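Protein HRI1 (Saccharomyces cerevisiae, PDB 3RBY) is of unknown function and not essential, but interacts with HRR25 and may interact with SEC72. Local coordinates at residues A[6-9]-A[10-13]; A[26-29]-A[30-34]; A[56-59]-A[60-63]; A[224-227]-A[228-231]. All coordinates share one frame; numbering follows the deposited sequence.

Contact 1 (A[6-9]-A[10-13]); sequences LKRL and LFQV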
loop_
_atom_site.group_PDB
_atom_site.type_symbol
_atom_site.label_atom_id
_atom_site.label_comp_id
_atom_site.label_asym_id
_atom_site.label_seq_id
_atom_site.Cartn_x
_atom_site.Cartn_y
_atom_site.Cartn_z
ATOM N N LEU A 6 6.295 3.026 8.490
ATOM C CA LEU A 6 5.010 2.569 7.951
ATOM C C LEU A 6 4.118 3.684 7.382
ATOM O O LEU A 6 3.988 4.762 7.969
ATOM C CB LEU A 6 4.244 1.757 8.993
ATOM C CG LEU A 6 5.109 0.595 9.492
ATOM C CD1 LEU A 6 5.785 1.002 10.785
ATOM C CD2 LEU A 6 4.291 -0.685 9.685
ATOM N N LYS A 7 3.507 3.399 6.234
ATOM C CA LYS A 7 2.609 4.328 5.564
ATOM C C LYS A 7 1.187 3.848 5.829
ATOM O O LYS A 7 0.880 2.666 5.605
ATOM C CB LYS A 7 2.903 4.336 4.071
ATOM C CG LYS A 7 2.266 5.486 3.308
ATOM C CD LYS A 7 0.863 5.144 2.806
ATOM C CE LYS A 7 0.149 6.423 2.324
ATOM N NZ LYS A 7 -1.244 6.171 1.835
ATOM N N ARG A 8 0.326 4.720 6.352
ATOM C CA ARG A 8 -1.033 4.272 6.637
ATOM C C ARG A 8 -1.838 4.187 5.343
ATOM O O ARG A 8 -1.771 5.096 4.513
ATOM C CB ARG A 8 -1.743 5.164 7.660
ATOM C CG ARG A 8 -3.080 4.574 8.064
ATOM C CD ARG A 8 -3.589 5.048 9.412
ATOM N NE ARG A 8 -3.894 6.479 9.460
ATOM C CZ ARG A 8 -4.970 7.026 8.919
ATOM N NH1 ARG A 8 -5.821 6.255 8.261
ATOM N NH2 ARG A 8 -5.194 8.336 9.007
ATOM N N LEU A 9 -2.583 3.086 5.192
ATOM C CA LEU A 9 -3.366 2.783 3.987
ATOM C C LEU A 9 -4.848 3.069 4.178
ATOM O O LEU A 9 -5.546 3.400 3.219
ATOM C CB LEU A 9 -3.212 1.312 3.597
ATOM C CG LEU A 9 -1.798 0.873 3.225
ATOM C CD1 LEU A 9 -1.726 -0.656 3.058
ATOM C CD2 LEU A 9 -1.336 1.607 1.965
ATOM N N LEU A 10 -5.333 2.899 5.407
ATOM C CA LEU A 10 -6.709 3.253 5.726
ATOM C C LEU A 10 -6.924 3.385 7.217
ATOM O O LEU A 10 -6.211 2.766 8.013
ATOM C CB LEU A 10 -7.715 2.253 5.131
ATOM C CG LEU A 10 -7.959 0.921 5.835
ATOM C CD1 LEU A 10 -8.912 1.084 7.029
ATOM C CD2 LEU A 10 -8.534 -0.078 4.846
ATOM N N PHE A 11 -7.919 4.199 7.563
ATOM C CA PHE A 11 -8.420 4.386 8.919
ATOM C C PHE A 11 -9.912 4.031 8.880
ATOM O O PHE A 11 -10.622 4.429 7.948
ATOM C CB PHE A 11 -8.262 5.860 9.317
ATOM C CG PHE A 11 -8.535 6.140 10.770
ATOM C CD1 PHE A 11 -8.480 5.124 11.714
ATOM C CD2 PHE A 11 -8.853 7.421 11.193
ATOM C CE1 PHE A 11 -8.740 5.381 13.055
ATOM C CE2 PHE A 11 -9.110 7.686 12.538
ATOM C CZ PHE A 11 -9.055 6.660 13.467
ATOM N N GLN A 12 -10.405 3.288 9.866
ATOM C CA GLN A 12 -11.822 2.932 9.856
ATOM C C GLN A 12 -12.431 2.897 11.254
ATOM O O GLN A 12 -12.002 2.092 12.099
ATOM C CB GLN A 12 -12.028 1.576 9.164
ATOM C CG GLN A 12 -13.462 1.046 9.239
ATOM C CD GLN A 12 -13.654 -0.279 8.504
ATOM O OE1 GLN A 12 -14.700 -0.917 8.621
ATOM N NE2 GLN A 12 -12.649 -0.696 7.748
ATOM N N VAL A 13 -13.421 3.759 11.505
ATOM C CA VAL A 13 -14.162 3.690 12.770
ATOM C C VAL A 13 -15.625 3.285 12.582
ATOM O O VAL A 13 -16.304 2.920 13.544
ATOM C CB VAL A 13 -14.092 4.994 13.606
ATOM C CG1 VAL A 13 -12.675 5.547 13.627
ATOM C CG2 VAL A 13 -15.088 6.023 13.081
#
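Arg8 reaches along its own strand to Phe11, three residues on, and the two side chains meet on one face of strand 4-12. A classic beta bulge makes this possible: Leu9 and Leu10 both pair by backbone hydrogen bonds with Met129 of strand 124-132, and the extra residue brings positions three apart to the same side. Arg8 leaves with CG trans to its backbone N (chi1 -173°), then kinks at chi3 (65°), which folds the guanidinium forward over the 10-13 backbone. Its aliphatic part lies against the Leu10 carbonyl, CG standing 3.6 Å from Leu10 O. Phe11 CG sits over one guanidinium face, 4.1 Å from Arg8 CZ, while Leu10 C lies at the edge, in plane. The ring and guanidinium planes are 67° apart, so they do not stack; the exact placing of NH1 against Phe11 is doubtful.

Lys7 folds over onto the next residue, its NZ donating to Arg8 O at 2.9 Å. Leu9 and Leu10 face the second subunit, packing on Leu9 and Trp103 of that chain.

The guanidinium ends belong to carboxylates outside the strand: Arg8 forms salt bridges with Glu19 and Glu52. A leucine in place of Arg8 would probably leave both glutamates without their positive mate. Within 6-13 the Arg8 side chain makes only van der Waals contact; its charge is probably balanced by the acids around it, which would tend to keep it protonated.

Contact 2 (A[26-29]-A[30-34]); sequences SVST and DGHYI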
loop_
_atom_site.group_PDB
_atom_site.type_symbol
_atom_site.label_atom_id
_atom_site.label_comp_id
_atom_site.label_asym_id
_atom_site.label_seq_id
_atom_site.Cartn_x
_atom_site.Cartn_y
_atom_site.Cartn_z
ATOM N N SER A 26 7.148 6.600 12.114
ATOM C CA SER A 26 8.550 6.231 12.246
ATOM C C SER A 26 8.812 5.563 13.597
ATOM O O SER A 26 8.555 6.155 14.660
ATOM C CB SER A 26 9.459 7.461 12.110
ATOM O OG SER A 26 9.131 8.233 10.972
ATOM N N VAL A 27 9.340 4.342 13.561
ATOM C CA VAL A 27 9.759 3.684 14.792
ATOM C C VAL A 27 11.259 3.403 14.724
ATOM O O VAL A 27 11.718 2.605 13.900
ATOM C CB VAL A 27 8.970 2.390 15.047
ATOM C CG1 VAL A 27 9.390 1.767 16.390
ATOM C CG2 VAL A 27 7.469 2.676 15.041
ATOM N N SER A 28 12.027 4.070 15.585
ATOM C CA SER A 28 13.467 3.886 15.574
ATOM C C SER A 28 13.814 2.491 16.086
ATOM O O SER A 28 12.983 1.829 16.711
ATOM C CB SER A 28 14.171 4.941 16.431
ATOM O OG SER A 28 13.872 4.763 17.806
ATOM N N THR A 29 15.041 2.060 15.812
ATOM C CA THR A 29 15.541 0.784 16.278
ATOM C C THR A 29 15.401 0.701 17.806
ATOM O O THR A 29 14.925 -0.301 18.342
ATOM C CB THR A 29 17.022 0.630 15.899
ATOM O OG1 THR A 29 17.177 0.816 14.484
ATOM C CG2 THR A 29 17.541 -0.765 16.295
ATOM N N ASP A 30 15.829 1.749 18.507
ATOM C CA ASP A 30 15.703 1.796 19.963
ATOM C C ASP A 30 14.239 1.839 20.442
ATOM O O ASP A 30 13.974 1.623 21.630
ATOM C CB ASP A 30 16.484 2.981 20.556
ATOM C CG ASP A 30 17.982 2.813 20.436
ATOM O OD1 ASP A 30 18.431 1.797 19.850
ATOM O OD2 ASP A 30 18.709 3.715 20.919
ATOM N N GLY A 31 13.300 2.127 19.538
ATOM C CA GLY A 31 11.877 2.084 19.874
ATOM C C GLY A 31 11.158 3.424 20.026
ATOM O O GLY A 31 9.965 3.452 20.356
ATOM N N HIS A 32 11.866 4.534 19.804
ATOM C CA HIS A 32 11.240 5.860 19.826
ATOM C C HIS A 32 10.331 5.999 18.584
ATOM O O HIS A 32 10.644 5.454 17.510
ATOM C CB HIS A 32 12.312 6.953 19.847
ATOM C CG HIS A 32 13.406 6.699 20.833
ATOM N ND1 HIS A 32 13.162 6.508 22.181
ATOM C CD2 HIS A 32 14.746 6.563 20.674
ATOM C CE1 HIS A 32 14.302 6.284 22.805
ATOM N NE2 HIS A 32 15.281 6.313 21.914
ATOM N N TYR A 33 9.209 6.704 18.728
ATOM C CA TYR A 33 8.209 6.753 17.659
ATOM C C TYR A 33 7.573 8.140 17.474
ATOM O O TYR A 33 7.371 8.878 18.451
ATOM C CB TYR A 33 7.112 5.712 17.925
ATOM C CG TYR A 33 6.302 6.017 19.164
ATOM C CD1 TYR A 33 5.167 6.814 19.092
ATOM C CD2 TYR A 33 6.676 5.518 20.415
ATOM C CE1 TYR A 33 4.417 7.106 20.220
ATOM C CE2 TYR A 33 5.927 5.806 21.559
ATOM C CZ TYR A 33 4.802 6.604 21.450
ATOM O OH TYR A 33 4.051 6.901 22.569
ATOM N N ILE A 34 7.266 8.476 16.218
ATOM C CA ILE A 34 6.468 9.658 15.870
ATOM C C ILE A 34 5.511 9.299 14.729
ATOM O O ILE A 34 5.833 8.464 13.877
ATOM C CB ILE A 34 7.360 10.833 15.437
ATOM C CG1 ILE A 34 6.527 12.085 15.153
ATOM C CG2 ILE A 34 8.164 10.459 14.217
ATOM C CD1 ILE A 34 7.354 13.354 15.172
#
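Ser28 and His32 close a tight beta hairpin between strands 24-27 and 33-38: a type I turn, Ser28 to Gly31, followed by a G1 bulge at Gly31. Among the backbone bonds, Ser28 N gives to His32 O at 2.7 Å, and Gly31 N to Ser28 O at 2.9 Å. Farther out Ser26 and Ile34 form a hydrogen-bonded antiparallel pair, Ser26 N to Ile34 O at 2.9 Å and Ile34 N to Ser26 O at 3.1 Å. Gly31 has a positive phi, 106°, where a side chain would be jammed against the Asp30 carbonyl.

One side chain adds polar bonds inside the turn. Ser28 OG, placed between its own N and carbonyl carbon (chi1 68°), leans across the loop and takes weak bonds from His32 N, 2.8 Å away, and from Gly31 N. The same hydroxyl is hydrogen-bonded to Glu242 of strand 236-244, so the turn is tied to the second sheet.

Van der Waals packing is light and falls on two faces. Ser26 CB and Ile34 CG2 meet on one, 3.9 Å apart. On the other, at the non-hydrogen-bonded pair, Val27 CG2 rests 4.2 Å from Tyr33 CB, while in the backbone between, the Tyr33 CA-H points at Ser26 O, with CA 3.1 Å from that oxygen.

Contact 3 (A[56-59]-A[60-63]); sequences AGTN and ETVK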
loop_
_atom_site.group_PDB
_atom_site.type_symbol
_atom_site.label_atom_id
_atom_site.label_comp_id
_atom_site.label_asym_id
_atom_site.label_seq_id
_atom_site.Cartn_x
_atom_site.Cartn_y
_atom_site.Cartn_z
ATOM N N ALA A 56 3.798 11.319 19.360
ATOM C CA ALA A 56 5.168 10.839 19.444
ATOM C C ALA A 56 5.456 10.426 20.883
ATOM O O ALA A 56 4.746 10.831 21.815
ATOM C CB ALA A 56 6.144 11.918 18.983
ATOM N N GLY A 57 6.481 9.610 21.067
ATOM C CA GLY A 57 6.881 9.220 22.402
ATOM C C GLY A 57 8.227 8.557 22.302
ATOM O O GLY A 57 8.555 7.947 21.275
ATOM N N THR A 58 9.019 8.692 23.358
ATOM C CA THR A 58 10.273 7.948 23.482
ATOM C C THR A 58 9.927 6.505 23.839
ATOM O O THR A 58 8.764 6.208 24.157
ATOM C CB THR A 58 11.194 8.622 24.516
ATOM O OG1 THR A 58 10.420 8.948 25.678
ATOM C CG2 THR A 58 11.777 9.942 23.921
ATOM N N ASN A 59 10.895 5.600 23.759
ATOM C CA ASN A 59 10.553 4.189 23.857
ATOM C C ASN A 59 9.759 3.780 25.106
ATOM O O ASN A 59 8.891 2.897 25.029
ATOM C CB ASN A 59 11.774 3.265 23.638
ATOM C CG ASN A 59 12.961 3.590 24.568
ATOM O OD1 ASN A 59 12.854 4.398 25.504
ATOM N ND2 ASN A 59 14.099 2.946 24.303
ATOM N N GLU A 60 10.025 4.409 26.249
ATOM C CA GLU A 60 9.357 3.973 27.487
ATOM C C GLU A 60 7.867 4.315 27.520
ATOM O O GLU A 60 7.158 3.866 28.418
ATOM C CB GLU A 60 10.047 4.528 28.738
ATOM C CG GLU A 60 9.647 5.960 29.100
ATOM C CD GLU A 60 10.298 6.986 28.187
ATOM O OE1 GLU A 60 11.228 6.615 27.417
ATOM O OE2 GLU A 60 9.884 8.164 28.250
ATOM N N THR A 61 7.383 5.103 26.559
ATOM C CA THR A 61 5.964 5.490 26.574
ATOM C C THR A 61 5.044 4.488 25.877
ATOM O O THR A 61 3.834 4.719 25.765
ATOM C CB THR A 61 5.733 6.889 25.972
ATOM O OG1 THR A 61 6.084 6.880 24.577
ATOM C CG2 THR A 61 6.571 7.918 26.717
ATOM N N VAL A 62 5.610 3.383 25.407
ATOM C CA VAL A 62 4.793 2.342 24.797
ATOM C C VAL A 62 5.307 0.982 25.243
ATOM O O VAL A 62 6.512 0.727 25.212
ATOM C CB VAL A 62 4.745 2.460 23.241
ATOM C CG1 VAL A 62 6.157 2.515 22.642
ATOM C CG2 VAL A 62 3.951 1.318 22.636
ATOM N N LYS A 63 4.395 0.122 25.685
ATOM C CA LYS A 63 4.781 -1.224 26.073
ATOM C C LYS A 63 4.435 -2.151 24.938
ATOM O O LYS A 63 3.266 -2.441 24.684
ATOM C CB LYS A 63 4.076 -1.690 27.353
ATOM C CG LYS A 63 3.944 -0.629 28.437
ATOM C CD LYS A 63 2.800 -1.010 29.412
ATOM C CE LYS A 63 2.201 0.199 30.149
ATOM N NZ LYS A 63 1.085 0.849 29.395
#
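Thr58 O takes two hydrogen bonds from Thr61 within a short 3-10 turn that carries the chain from strand 51-57 into strand 62-66. Thr61 OG1 donates in the carbonyl plane at 2.8 Å from Thr58 O; Thr61 N, 3.0 Å from the same oxygen, comes from 37° above that plane. Beside them Thr58 OG1 donates to Glu60 OE2 at 2.7 Å, on the syn side but 29° out of the carboxylate plane. Those two side chains run alongside each other, and the bend of Glu60 at chi2 (-76°) turns the acid back to the threonine. A weak bond from Val62 N to Asn59 O, 3.3 Å long, continues the turn.

Outside groups hold it: Tyr33 OH at Thr61 OG1, Asp30 O at Asn59 ND2 and His32 ND1 at Asn59 N. A valine here instead of Thr61 would probably leave Thr58 O with the backbone donor alone and the Tyr33 hydroxyl without this mate.

Packing is close around these bonds. Gly57 presents its CA to Thr61 OG1 at 3.3 Å, and any CB there would run into the hydroxyl. At the far end of the turn a single branch of Val62 touches back, CG1 lying 3.6 Å from Asn59 O.

Contact 4 (A[224-227]-A[228-231]); sequences NLKK and GSTV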
loop_
_atom_site.group_PDB
_atom_site.type_symbol
_atom_site.label_atom_id
_atom_site.label_comp_id
_atom_site.label_asym_id
_atom_site.label_seq_id
_atom_site.Cartn_x
_atom_site.Cartn_y
_atom_site.Cartn_z
ATOM N N ASN A 224 28.041 13.322 11.021
ATOM C CA ASN A 224 29.143 13.552 11.948
ATOM C C ASN A 224 28.667 13.931 13.347
ATOM O O ASN A 224 29.167 14.874 13.975
ATOM C CB ASN A 224 30.106 14.596 11.373
ATOM C CG ASN A 224 30.564 14.247 9.958
ATOM O OD1 ASN A 224 31.400 13.361 9.763
ATOM N ND2 ASN A 224 30.019 14.946 8.966
ATOM N N LEU A 225 27.680 13.180 13.819
ATOM C CA LEU A 225 27.227 13.275 15.190
ATOM C C LEU A 225 27.575 11.954 15.852
ATOM O O LEU A 225 28.038 11.026 15.189
ATOM C CB LEU A 225 25.725 13.508 15.233
ATOM C CG LEU A 225 25.231 14.831 14.654
ATOM C CD1 LEU A 225 23.714 14.918 14.755
ATOM C CD2 LEU A 225 25.876 15.986 15.396
ATOM N N LYS A 226 27.379 11.865 17.159
ATOM C CA LYS A 226 27.437 10.561 17.816
ATOM C C LYS A 226 26.423 10.550 18.939
ATOM O O LYS A 226 25.871 11.604 19.283
ATOM C CB LYS A 226 28.847 10.230 18.322
ATOM C CG LYS A 226 29.481 11.312 19.172
ATOM C CD LYS A 226 30.891 10.913 19.627
ATOM C CE LYS A 226 31.510 12.028 20.456
ATOM N NZ LYS A 226 31.425 13.338 19.734
ATOM N N LYS A 227 26.147 9.365 19.480
ATOM C CA LYS A 227 25.185 9.257 20.561
ATOM C C LYS A 227 25.708 10.091 21.716
ATOM O O LYS A 227 26.881 9.979 22.096
ATOM C CB LYS A 227 24.997 7.803 20.995
ATOM C CG LYS A 227 23.881 7.648 22.026
ATOM C CD LYS A 227 23.637 6.177 22.388
ATOM C CE LYS A 227 22.461 6.062 23.356
ATOM N NZ LYS A 227 22.127 4.638 23.722
ATOM N N GLY A 228 24.850 10.942 22.262
ATOM C CA GLY A 228 25.262 11.820 23.342
ATOM C C GLY A 228 25.666 13.216 22.887
ATOM O O GLY A 228 25.761 14.130 23.713
ATOM N N SER A 229 25.915 13.386 21.588
ATOM C CA SER A 229 26.193 14.715 21.043
ATOM C C SER A 229 25.100 15.710 21.426
ATOM O O SER A 229 23.906 15.368 21.498
ATOM C CB SER A 229 26.280 14.687 19.507
ATOM O OG SER A 229 27.350 13.893 19.038
ATOM N N THR A 230 25.507 16.952 21.652
ATOM C CA THR A 230 24.546 18.036 21.754
ATOM C C THR A 230 24.550 18.829 20.445
ATOM O O THR A 230 25.602 19.229 19.926
ATOM C CB THR A 230 24.837 18.951 22.954
ATOM O OG1 THR A 230 24.439 18.286 24.166
ATOM C CG2 THR A 230 24.076 20.264 22.820
ATOM N N VAL A 231 23.367 19.024 19.893
ATOM C CA VAL A 231 23.242 19.792 18.673
ATOM C C VAL A 231 22.416 21.028 18.959
ATOM O O VAL A 231 21.305 20.924 19.499
ATOM C CB VAL A 231 22.590 18.969 17.558
ATOM C CG1 VAL A 231 22.398 19.826 16.315
ATOM C CG2 VAL A 231 23.448 17.749 17.261
#
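Leu225 and Val231 face each other across the loop, both CB atoms pointing inward, and their side chains cross at about a right angle. The forked end of the leucine straddles one methyl: Val231 CG2 lies 3.5 Å from Leu225 CD2 and 3.8 Å from Leu225 CD1. Val231 turns CG2 trans to its carbonyl carbon and CG1 trans to its N (chi1 177°), which leaves CG2 as the branch offered to the leucine.

Between this apolar pair and the bend sits Ser229. The chain reverses through a type II turn from Lys226 to Ser229, and Ser229 grips the Lys226 carbonyl twice: N at 2.9 Å from Lys226 O, and OG at 2.7 Å from it. Both donors come from the same face of the carbonyl plane, the backbone N the farther out of it at 40°. The serine hydroxyl also lies against the aliphatic start of Lys226, whose CG is 3.3 Å from Ser229 OG.

The two lysines take different shapes. Lys226 stays straight until its last torsion and then bends, while Lys227 is extended to its tip and leads away from the turn. Gly228 fills the corner at a positive phi (96°), where a CB would strike Lys227 O.

This is a surface turn packed against strand 236-244. It leads into strand 230-233, an outermost strand of the seven-stranded antiparallel sheet within the chain; Gly228 and Ser229 bond through their backbones to Val240, Val231 bonds to Trp238, and Leu225 packs over Val240 and Tyr243.

The four contacts follow one another along the chain; none nests in or crosses another. Contact 1 closes no loop but bends strand 4-12, whose neighbour in the ten-stranded sheet is strand 24-27. Contact 2 closes the hairpin from that strand into 33-38. Contact 3 turns the chain from 51-57, which lies next to 33-38, into the outermost strand 62-66. Contacts 2 and 3 touch directly: Tyr33 O meets Gly57 N at 2.9 Å, and the Tyr33 ring packs on Val62. Contact 4 turns the chain far later, at an outer strand of the other sheet, about 34 Å from contact 1 between centres and across the chain's middle from it.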